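Nourseothricin acetyltransferase (PDB 5C82) probably transfers an acetyl group to the streptothricin antibiotic nourseothricin, a GNAT-family reaction that would give resistance to the drug. Local coordinates at residues G28-D33 with L56-P61; G93-S98 with L106-I111; T147-P152 with D178-L183. The protein carries 1 engineered substitution. One frame throughout, in Å; residues are numbered along the deposited sequence.

Overall arrangement
The three contacts show how antiparallel backbone pairing is finished differently according to its place in a GNAT fold. Contact 2 is the partly buried hairpin of strands 91-100 and 105-113 in the large mixed sheet, with apolar packing on one face and a mixed, largely polar set on the other. Contact 1 lies at the surface, in the separate three-stranded sheet, and adds aromatic rings and a pair of hydroxyls to its backbone ladder. Contact 3 is buried and joins two strand ends of the large sheet mainly through side-chain hydrogen bonds. It touches contact 1, with F30 against N150 and K58 against E180, whereas contact 2 stays about 7 Å from either at the nearest atoms.

Contact 1. Residues G28-D33 with L56-P61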
loop_
_atom_site.group_PDB
_atom_site.type_symbol
_atom_site.label_atom_id
_atom_site.label_comp_id
_atom_site.label_asym_id
_atom_site.label_seq_id
_atom_site.Cartn_x
_atom_site.Cartn_y
_atom_site.Cartn_z
ATOM N N GLY A 28 1.225 -21.952 -7.045
ATOM C CA GLY A 28 1.775 -20.627 -7.299
ATOM C C GLY A 28 3.271 -20.520 -7.050
ATOM O O GLY A 28 3.817 -19.412 -7.013
ATOM N N SER A 29 3.956 -21.667 -6.877
ATOM C CA SER A 29 5.387 -21.659 -6.591
ATOM C C SER A 29 6.172 -21.408 -7.850
ATOM O O SER A 29 5.644 -21.587 -8.944
ATOM C CB SER A 29 5.824 -22.968 -5.929
ATOM O OG SER A 29 5.712 -24.030 -6.860
ATOM N N PHE A 30 7.424 -20.964 -7.698
ATOM C CA PHE A 30 8.324 -20.676 -8.827
ATOM C C PHE A 30 9.781 -20.812 -8.382
ATOM O O PHE A 30 10.092 -20.664 -7.199
ATOM C CB PHE A 30 8.072 -19.248 -9.378
ATOM C CG PHE A 30 8.343 -18.133 -8.394
ATOM C CD1 PHE A 30 7.326 -17.635 -7.586
ATOM C CD2 PHE A 30 9.600 -17.536 -8.321
ATOM C CE1 PHE A 30 7.573 -16.592 -6.688
ATOM C CE2 PHE A 30 9.837 -16.472 -7.440
ATOM C CZ PHE A 30 8.833 -16.042 -6.604
ATOM N N THR A 31 10.660 -21.039 -9.351
ATOM C CA THR A 31 12.104 -21.129 -9.193
ATOM C C THR A 31 12.694 -20.006 -10.067
ATOM O O THR A 31 12.226 -19.772 -11.186
ATOM C CB THR A 31 12.598 -22.541 -9.533
ATOM O OG1 THR A 31 11.954 -23.473 -8.655
ATOM C CG2 THR A 31 14.099 -22.687 -9.391
ATOM N N THR A 32 13.666 -19.274 -9.528
ATOM C CA THR A 32 14.274 -18.172 -10.259
ATOM C C THR A 32 15.790 -18.131 -10.068
ATOM O O THR A 32 16.279 -18.398 -8.975
ATOM C CB THR A 32 13.559 -16.836 -9.910
ATOM O OG1 THR A 32 14.137 -15.762 -10.659
ATOM C CG2 THR A 32 13.555 -16.519 -8.405
ATOM N N ASP A 33 16.518 -17.780 -11.147
ATOM C CA ASP A 33 17.983 -17.659 -11.174
ATOM C C ASP A 33 18.404 -16.223 -10.822
ATOM O O ASP A 33 19.598 -15.954 -10.689
ATOM C CB ASP A 33 18.522 -18.029 -12.578
ATOM C CG ASP A 33 18.221 -19.441 -13.048
ATOM O OD1 ASP A 33 18.604 -20.399 -12.341
ATOM O OD2 ASP A 33 17.648 -19.589 -14.148
ATOM N N LEU A 56 16.568 -19.706 -6.409
ATOM C CA LEU A 56 15.628 -19.546 -5.308
ATOM C C LEU A 56 14.296 -20.185 -5.708
ATOM O O LEU A 56 13.807 -19.924 -6.802
ATOM C CB LEU A 56 15.435 -18.036 -5.003
ATOM C CG LEU A 56 14.582 -17.658 -3.786
ATOM C CD1 LEU A 56 15.268 -16.581 -2.967
ATOM C CD2 LEU A 56 13.254 -17.122 -4.213
ATOM N N THR A 57 13.743 -21.044 -4.842
ATOM C CA THR A 57 12.423 -21.604 -5.043
ATOM C C THR A 57 11.542 -20.998 -3.988
ATOM O O THR A 57 11.811 -21.153 -2.804
ATOM C CB THR A 57 12.355 -23.137 -5.056
ATOM O OG1 THR A 57 13.144 -23.639 -6.136
ATOM C CG2 THR A 57 10.888 -23.648 -5.193
ATOM N N LYS A 58 10.481 -20.302 -4.430
ATOM C CA LYS A 58 9.556 -19.648 -3.537
ATOM C C LYS A 58 8.238 -20.392 -3.508
ATOM O O LYS A 58 7.578 -20.543 -4.528
ATOM C CB LYS A 58 9.413 -18.145 -3.884
ATOM C CG LYS A 58 8.398 -17.389 -3.043
ATOM C CD LYS A 58 8.965 -16.870 -1.737
ATOM C CE LYS A 58 7.913 -16.274 -0.829
ATOM N NZ LYS A 58 6.925 -17.274 -0.342
ATOM N N VAL A 59 7.871 -20.842 -2.310
ATOM C CA VAL A 59 6.654 -21.566 -1.989
ATOM C C VAL A 59 5.838 -20.658 -1.048
ATOM O O VAL A 59 6.396 -20.112 -0.088
ATOM C CB VAL A 59 7.021 -22.938 -1.347
ATOM C CG1 VAL A 59 5.792 -23.642 -0.794
ATOM C CG2 VAL A 59 7.759 -23.832 -2.346
ATOM N N PHE A 60 4.547 -20.463 -1.351
ATOM C CA PHE A 60 3.663 -19.594 -0.563
ATOM C C PHE A 60 2.658 -20.439 0.247
ATOM O O PHE A 60 1.977 -21.284 -0.345
ATOM C CB PHE A 60 2.897 -18.597 -1.465
ATOM C CG PHE A 60 3.708 -17.712 -2.381
ATOM C CD1 PHE A 60 4.027 -18.124 -3.671
ATOM C CD2 PHE A 60 4.093 -16.434 -1.983
ATOM C CE1 PHE A 60 4.754 -17.291 -4.532
ATOM C CE2 PHE A 60 4.808 -15.596 -2.849
ATOM C CZ PHE A 60 5.133 -16.032 -4.118
ATOM N N PRO A 61 2.488 -20.197 1.576
ATOM C CA PRO A 61 1.531 -21.012 2.352
ATOM C C PRO A 61 0.072 -20.539 2.233
ATOM O O PRO A 61 -0.649 -20.464 3.240
ATOM C CB PRO A 61 2.089 -20.956 3.790
ATOM C CG PRO A 61 3.322 -20.031 3.729
ATOM C CD PRO A 61 3.202 -19.252 2.457
#
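T32 and L56 exchange backbone hydrogen bonds, T32 N to L56 O and L56 N to T32 O. Two residues along, F30 and K58 form a second hydrogen-bonded pair, less even than the first: K58 N reaches F30 O at 2.8 Å, while F30 N lies 3.2 Å from K58 O. Between these rungs sits the non-hydrogen-bonded pair T31 and T57, where the side chains supply the link that the backbone lacks. Their hydroxyls meet, OG1 of T31 to OG1 of T57 at 2.8 Å, because each OG1 stands anti to its own carbonyl carbon. Each methyl CG2 lies near the opposite OG1.

This ladder joins an outer strand, 30-32, to the middle strand, 44-58, of a small antiparallel sheet distinct from the mixed sheet of the GNAT core. The T31 and T57 side chains take one face, and those of F30, T32, L56 and K58 the other.

On the latter face the contact is aromatic and aliphatic. With CG between its own backbone N and carbonyl carbon (chi1 62°), the F30 ring ends nearer the other strand, where K58 CB lies over its face in a CH-pi contact, 3.9 Å from the centroid and 26° off the normal. Where the ladder gives way to loop, F60 joins these side chains: its ring meets F30 rim to rim, F30 CE1 to F60 CZ at 3.6 Å, with the planes 44° apart and neither ring over the other. K58 CG stands above the F60 ring toward its rim, and G28 O approaches the F60 edge, 3.4 Å from CE1.

The polar ends turn elsewhere. K58 bends back so that NZ donates to V59 O from above the carbonyl plane, S29 OG bonds to D27, and T32 OG1 to the backbone of T34.

Contact 2. Residues G93-S98 with L106-I111; sequences GFVVVS and LTVEDI
S98 and E109 meet side chain to side chain, with the methylene rather than the hydroxyl of the serine making the close approach: S98 CB lies 3.1 Å from E109 OE2, a tight contact. The serine backbone does the bonding. S98 O accepts from T107 N at 2.7 Å and S98 N donates to T107 O, and L106 CD2 also packs on that S98 carbonyl.

The backbone O of D110 accepts a nearly straight bond from V96 N, 2.8 Å long with an N-H...O angle of 174°. The side-chain CG of D110 is anti to the backbone N (chi1 -156°), and the carboxylate reaches the F94 ring at the edge and in its plane, OD2 to CE2 at 3.4 Å. Ring and carboxylate planes stand 76° apart.

V96 sits opposite the irregularity, which lies in 106-111, where E109 takes helix-like backbone angles. It faces both E109 and D110 in a classic beta bulge. V96 O receives weak hydrogen bonds from both of their amides, one poorly angled from E109 N and one long from D110 N. V95 pairs with I111 on one side of the bulge and V97 with V108 on the other; V95 CG2 also reaches across to V108 CG1 (3.6 Å), and V97 CB packs on L106 CD1. Strand 105-113 matches the fourth core strand of the GNAT fold, whose bulge in relatives lies by the acetyl-CoA cleft, consistent with the bulge here. A tartrate molecule, probably from the crystallisation liquor, lies by I111.

The hairpin is flanked by strand 79-85 beside 91-100 and by strand 141-147 beside 105-113, while V97 and L106 pack against helix 122-137.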
loop_
_atom_site.group_PDB
_atom_site.type_symbol
_atom_site.label_atom_id
_atom_site.label_comp_id
_atom_site.label_asym_id
_atom_site.label_seq_id
_atom_site.Cartn_x
_atom_site.Cartn_y
_atom_site.Cartn_z
ATOM N N GLY A 93 -5.284 -21.284 -14.278
ATOM C CA GLY A 93 -4.987 -20.032 -13.612
ATOM C C GLY A 93 -6.188 -19.239 -13.177
ATOM O O GLY A 93 -7.317 -19.547 -13.566
ATOM N N PHE A 94 -5.937 -18.220 -12.331
ATOM C CA PHE A 94 -6.977 -17.320 -11.829
ATOM C C PHE A 94 -6.431 -15.929 -11.577
ATOM O O PHE A 94 -5.221 -15.746 -11.422
ATOM C CB PHE A 94 -7.659 -17.893 -10.548
ATOM C CG PHE A 94 -6.763 -17.954 -9.331
ATOM C CD1 PHE A 94 -5.971 -19.071 -9.088
ATOM C CD2 PHE A 94 -6.707 -16.890 -8.432
ATOM C CE1 PHE A 94 -5.122 -19.118 -7.980
ATOM C CE2 PHE A 94 -5.846 -16.930 -7.326
ATOM C CZ PHE A 94 -5.060 -18.045 -7.105
ATOM N N VAL A 95 -7.319 -14.962 -11.480
ATOM C CA VAL A 95 -6.975 -13.569 -11.140
ATOM C C VAL A 95 -8.095 -13.042 -10.235
ATOM O O VAL A 95 -9.283 -13.242 -10.519
ATOM C CB VAL A 95 -6.684 -12.645 -12.378
ATOM C CG1 VAL A 95 -7.919 -12.428 -13.251
ATOM C CG2 VAL A 95 -6.092 -11.304 -11.947
ATOM N N VAL A 96 -7.710 -12.431 -9.125
ATOM C CA VAL A 96 -8.651 -11.846 -8.183
ATOM C C VAL A 96 -8.423 -10.354 -8.315
ATOM O O VAL A 96 -7.275 -9.892 -8.250
ATOM C CB VAL A 96 -8.465 -12.351 -6.713
ATOM C CG1 VAL A 96 -9.536 -11.768 -5.783
ATOM C CG2 VAL A 96 -8.453 -13.878 -6.639
ATOM N N VAL A 97 -9.510 -9.613 -8.527
ATOM C CA VAL A 97 -9.497 -8.165 -8.675
ATOM C C VAL A 97 -10.440 -7.520 -7.682
ATOM O O VAL A 97 -11.445 -8.120 -7.277
ATOM C CB VAL A 97 -9.716 -7.665 -10.137
ATOM C CG1 VAL A 97 -8.700 -8.285 -11.098
ATOM C CG2 VAL A 97 -11.154 -7.881 -10.636
ATOM N N SER A 98 -10.098 -6.296 -7.278
ATOM C CA SER A 98 -10.882 -5.485 -6.361
ATOM C C SER A 98 -10.834 -4.045 -6.893
ATOM O O SER A 98 -9.774 -3.586 -7.310
ATOM C CB SER A 98 -10.289 -5.569 -4.959
ATOM O OG SER A 98 -10.773 -4.523 -4.138
ATOM N N LEU A 106 -8.121 -0.329 -9.964
ATOM C CA LEU A 106 -8.454 -1.734 -9.971
ATOM C C LEU A 106 -7.184 -2.435 -9.461
ATOM O O LEU A 106 -6.128 -2.377 -10.088
ATOM C CB LEU A 106 -8.845 -2.186 -11.385
ATOM C CG LEU A 106 -9.587 -3.523 -11.583
ATOM C CD1 LEU A 106 -8.661 -4.649 -11.884
ATOM C CD2 LEU A 106 -10.664 -3.787 -10.547
ATOM N N THR A 107 -7.274 -3.020 -8.289
ATOM C CA THR A 107 -6.186 -3.760 -7.659
ATOM C C THR A 107 -6.235 -5.209 -8.107
ATOM O O THR A 107 -7.279 -5.857 -8.035
ATOM C CB THR A 107 -6.257 -3.584 -6.116
ATOM O OG1 THR A 107 -5.887 -2.241 -5.818
ATOM C CG2 THR A 107 -5.339 -4.555 -5.339
ATOM N N VAL A 108 -5.112 -5.717 -8.569
ATOM C CA VAL A 108 -4.993 -7.128 -8.931
ATOM C C VAL A 108 -4.504 -7.742 -7.623
ATOM O O VAL A 108 -3.322 -7.607 -7.289
ATOM C CB VAL A 108 -4.015 -7.361 -10.127
ATOM C CG1 VAL A 108 -3.901 -8.846 -10.455
ATOM C CG2 VAL A 108 -4.438 -6.561 -11.366
ATOM N N GLU A 109 -5.430 -8.278 -6.818
ATOM C CA GLU A 109 -5.107 -8.830 -5.485
ATOM C C GLU A 109 -4.200 -10.038 -5.574
ATOM O O GLU A 109 -3.254 -10.175 -4.800
ATOM C CB GLU A 109 -6.377 -9.218 -4.718
ATOM C CG GLU A 109 -7.413 -8.119 -4.604
ATOM C CD GLU A 109 -7.344 -7.278 -3.346
ATOM O OE1 GLU A 109 -6.221 -6.966 -2.887
ATOM O OE2 GLU A 109 -8.424 -6.884 -2.851
ATOM N N ASP A 110 -4.477 -10.906 -6.539
ATOM C CA ASP A 110 -3.751 -12.142 -6.723
ATOM C C ASP A 110 -3.890 -12.549 -8.157
ATOM O O ASP A 110 -4.942 -12.344 -8.734
ATOM C CB ASP A 110 -4.392 -13.215 -5.802
ATOM C CG ASP A 110 -3.504 -14.388 -5.400
ATOM O OD1 ASP A 110 -2.268 -14.301 -5.598
ATOM O OD2 ASP A 110 -4.044 -15.389 -4.887
ATOM N N ILE A 111 -2.836 -13.112 -8.742
ATOM C CA ILE A 111 -2.836 -13.691 -10.094
ATOM C C ILE A 111 -1.870 -14.870 -10.062
ATOM O O ILE A 111 -0.744 -14.714 -9.591
ATOM C CB ILE A 111 -2.597 -12.685 -11.264
ATOM C CG1 ILE A 111 -2.659 -13.412 -12.648
ATOM C CG2 ILE A 111 -1.300 -11.844 -11.069
ATOM C CD1 ILE A 111 -2.647 -12.515 -13.907
#

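Contact 3. Residues T147-P152 with D178-L183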
loop_
_atom_site.group_PDB
_atom_site.type_symbol
_atom_site.label_atom_id
_atom_site.label_comp_id
_atom_site.label_asym_id
_atom_site.label_seq_id
_atom_site.Cartn_x
_atom_site.Cartn_y
_atom_site.Cartn_z
ATOM N N THR A 147 6.337 -9.664 -5.013
ATOM C CA THR A 147 7.559 -9.794 -4.228
ATOM C C THR A 147 8.769 -9.569 -5.136
ATOM O O THR A 147 8.769 -9.997 -6.295
ATOM C CB THR A 147 7.632 -11.113 -3.446
ATOM O OG1 THR A 147 8.908 -11.149 -2.815
ATOM C CG2 THR A 147 7.483 -12.368 -4.346
ATOM N N ASN A 148 9.780 -8.866 -4.604
ATOM C CA ASN A 148 11.028 -8.543 -5.288
ATOM C C ASN A 148 11.789 -9.811 -5.774
ATOM O O ASN A 148 12.578 -9.741 -6.724
ATOM C CB ASN A 148 11.913 -7.686 -4.357
ATOM C CG ASN A 148 12.501 -8.507 -3.243
ATOM O OD1 ASN A 148 11.788 -9.039 -2.403
ATOM N ND2 ASN A 148 13.793 -8.775 -3.318
ATOM N N VAL A 149 11.569 -10.950 -5.106
ATOM C CA VAL A 149 12.222 -12.208 -5.490
ATOM C C VAL A 149 11.573 -12.835 -6.724
ATOM O O VAL A 149 12.210 -13.671 -7.379
ATOM C CB VAL A 149 12.386 -13.218 -4.335
ATOM C CG1 VAL A 149 13.298 -12.649 -3.239
ATOM C CG2 VAL A 149 11.042 -13.691 -3.778
ATOM N N ASN A 150 10.324 -12.401 -7.071
ATOM C CA ASN A 150 9.634 -12.904 -8.261
ATOM C C ASN A 150 10.088 -12.185 -9.553
ATOM O O ASN A 150 9.267 -11.595 -10.246
ATOM C CB ASN A 150 8.098 -12.902 -8.093
ATOM C CG ASN A 150 7.374 -13.946 -8.932
ATOM O OD1 ASN A 150 7.896 -14.492 -9.892
ATOM N ND2 ASN A 150 6.141 -14.260 -8.592
ATOM N N ALA A 151 11.396 -12.277 -9.899
ATOM C CA ALA A 151 11.959 -11.695 -11.145
ATOM C C ALA A 151 11.147 -12.111 -12.428
ATOM O O ALA A 151 10.865 -11.238 -13.242
ATOM C CB ALA A 151 13.436 -12.068 -11.300
ATOM N N PRO A 152 10.703 -13.387 -12.600
ATOM C CA PRO A 152 9.899 -13.731 -13.798
ATOM C C PRO A 152 8.521 -13.061 -13.913
ATOM O O PRO A 152 8.089 -12.784 -15.020
ATOM C CB PRO A 152 9.750 -15.262 -13.701
ATOM C CG PRO A 152 10.914 -15.705 -12.789
ATOM C CD PRO A 152 10.956 -14.597 -11.778
ATOM N N ASP A 178 9.606 -12.541 5.312
ATOM C CA ASP A 178 10.533 -11.577 5.897
ATOM C C ASP A 178 11.877 -11.638 5.137
ATOM O O ASP A 178 12.378 -12.721 4.845
ATOM C CB ASP A 178 10.709 -11.857 7.391
ATOM C CG ASP A 178 11.251 -10.680 8.169
ATOM O OD1 ASP A 178 12.419 -10.272 7.906
ATOM O OD2 ASP A 178 10.529 -10.178 9.045
ATOM N N GLY A 179 12.378 -10.481 4.730
ATOM C CA GLY A 179 13.591 -10.381 3.919
ATOM C C GLY A 179 13.287 -10.006 2.479
ATOM O O GLY A 179 14.187 -9.588 1.751
ATOM N N GLU A 180 12.001 -10.140 2.064
ATOM C CA GLU A 180 11.503 -9.731 0.753
ATOM C C GLU A 180 10.834 -8.355 0.868
ATOM O O GLU A 180 10.459 -7.933 1.964
ATOM C CB GLU A 180 10.513 -10.760 0.190
ATOM C CG GLU A 180 11.117 -12.140 -0.035
ATOM C CD GLU A 180 10.103 -13.255 -0.197
ATOM O OE1 GLU A 180 9.064 -13.044 -0.866
ATOM O OE2 GLU A 180 10.364 -14.359 0.331
ATOM N N GLN A 181 10.701 -7.636 -0.256
ATOM C CA GLN A 181 10.056 -6.312 -0.239
ATOM C C GLN A 181 8.885 -6.372 -1.202
ATOM O O GLN A 181 8.942 -7.104 -2.211
ATOM C CB GLN A 181 11.035 -5.188 -0.650
ATOM C CG GLN A 181 12.283 -5.027 0.286
ATOM C CD GLN A 181 13.290 -6.143 0.134
ATOM O OE1 GLN A 181 13.679 -6.522 -0.990
ATOM N NE2 GLN A 181 13.649 -6.772 1.249
ATOM N N ALA A 182 7.818 -5.632 -0.897
ATOM C CA ALA A 182 6.684 -5.611 -1.824
ATOM C C ALA A 182 6.974 -4.581 -2.931
ATOM O O ALA A 182 7.384 -3.477 -2.636
ATOM C CB ALA A 182 5.405 -5.260 -1.079
ATOM N N LEU A 183 6.849 -4.959 -4.187
ATOM C CA LEU A 183 7.055 -4.016 -5.283
ATOM C C LEU A 183 5.699 -3.707 -5.882
ATOM O O LEU A 183 4.864 -4.616 -6.062
ATOM C CB LEU A 183 8.024 -4.532 -6.360
ATOM C CG LEU A 183 9.433 -4.981 -5.933
ATOM C CD1 LEU A 183 10.223 -5.422 -7.150
ATOM C CD2 LEU A 183 10.207 -3.882 -5.109
#
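T147 OG1 donates to E180 OE1 over 2.7 Å, meeting the carboxylate on its anti side and 22° out of its plane. The hydroxyl stands anti to its own backbone N (chi1 176°), which points it across the contact. V149 lies against the same carboxylate, CG2 to OE1 at 3.6 Å, the side chains crossing at about a right angle. The second grip is that of N148, whose amide oxygen OD1 receives Q181 N at 2.8 Å from above the carbonyl plane. N148 N returns a bond to Q181 O, 3.1 Å away, and ND2 turns to F36 O of strand 34-40, engaging both ends of the buried amide. L183 CD1 packs on N148 CA at 3.7 Å. T147 and A182 form an antiparallel non-hydrogen-bonded pair where strands 141-147 and 182-188 meet.

Q181 is steadied from its own side by NE2 bonding to G179 O. T147 to N150 form a type I beta turn, and N150, at the N-cap, accepts a weak hydrogen bond from A153 N on OD1. This strand, turn and helix 151-158 are consistent with GNAT motif B, which in relatives borders the acetyl-CoA cleft; the contact ties its turn to strand 182-188.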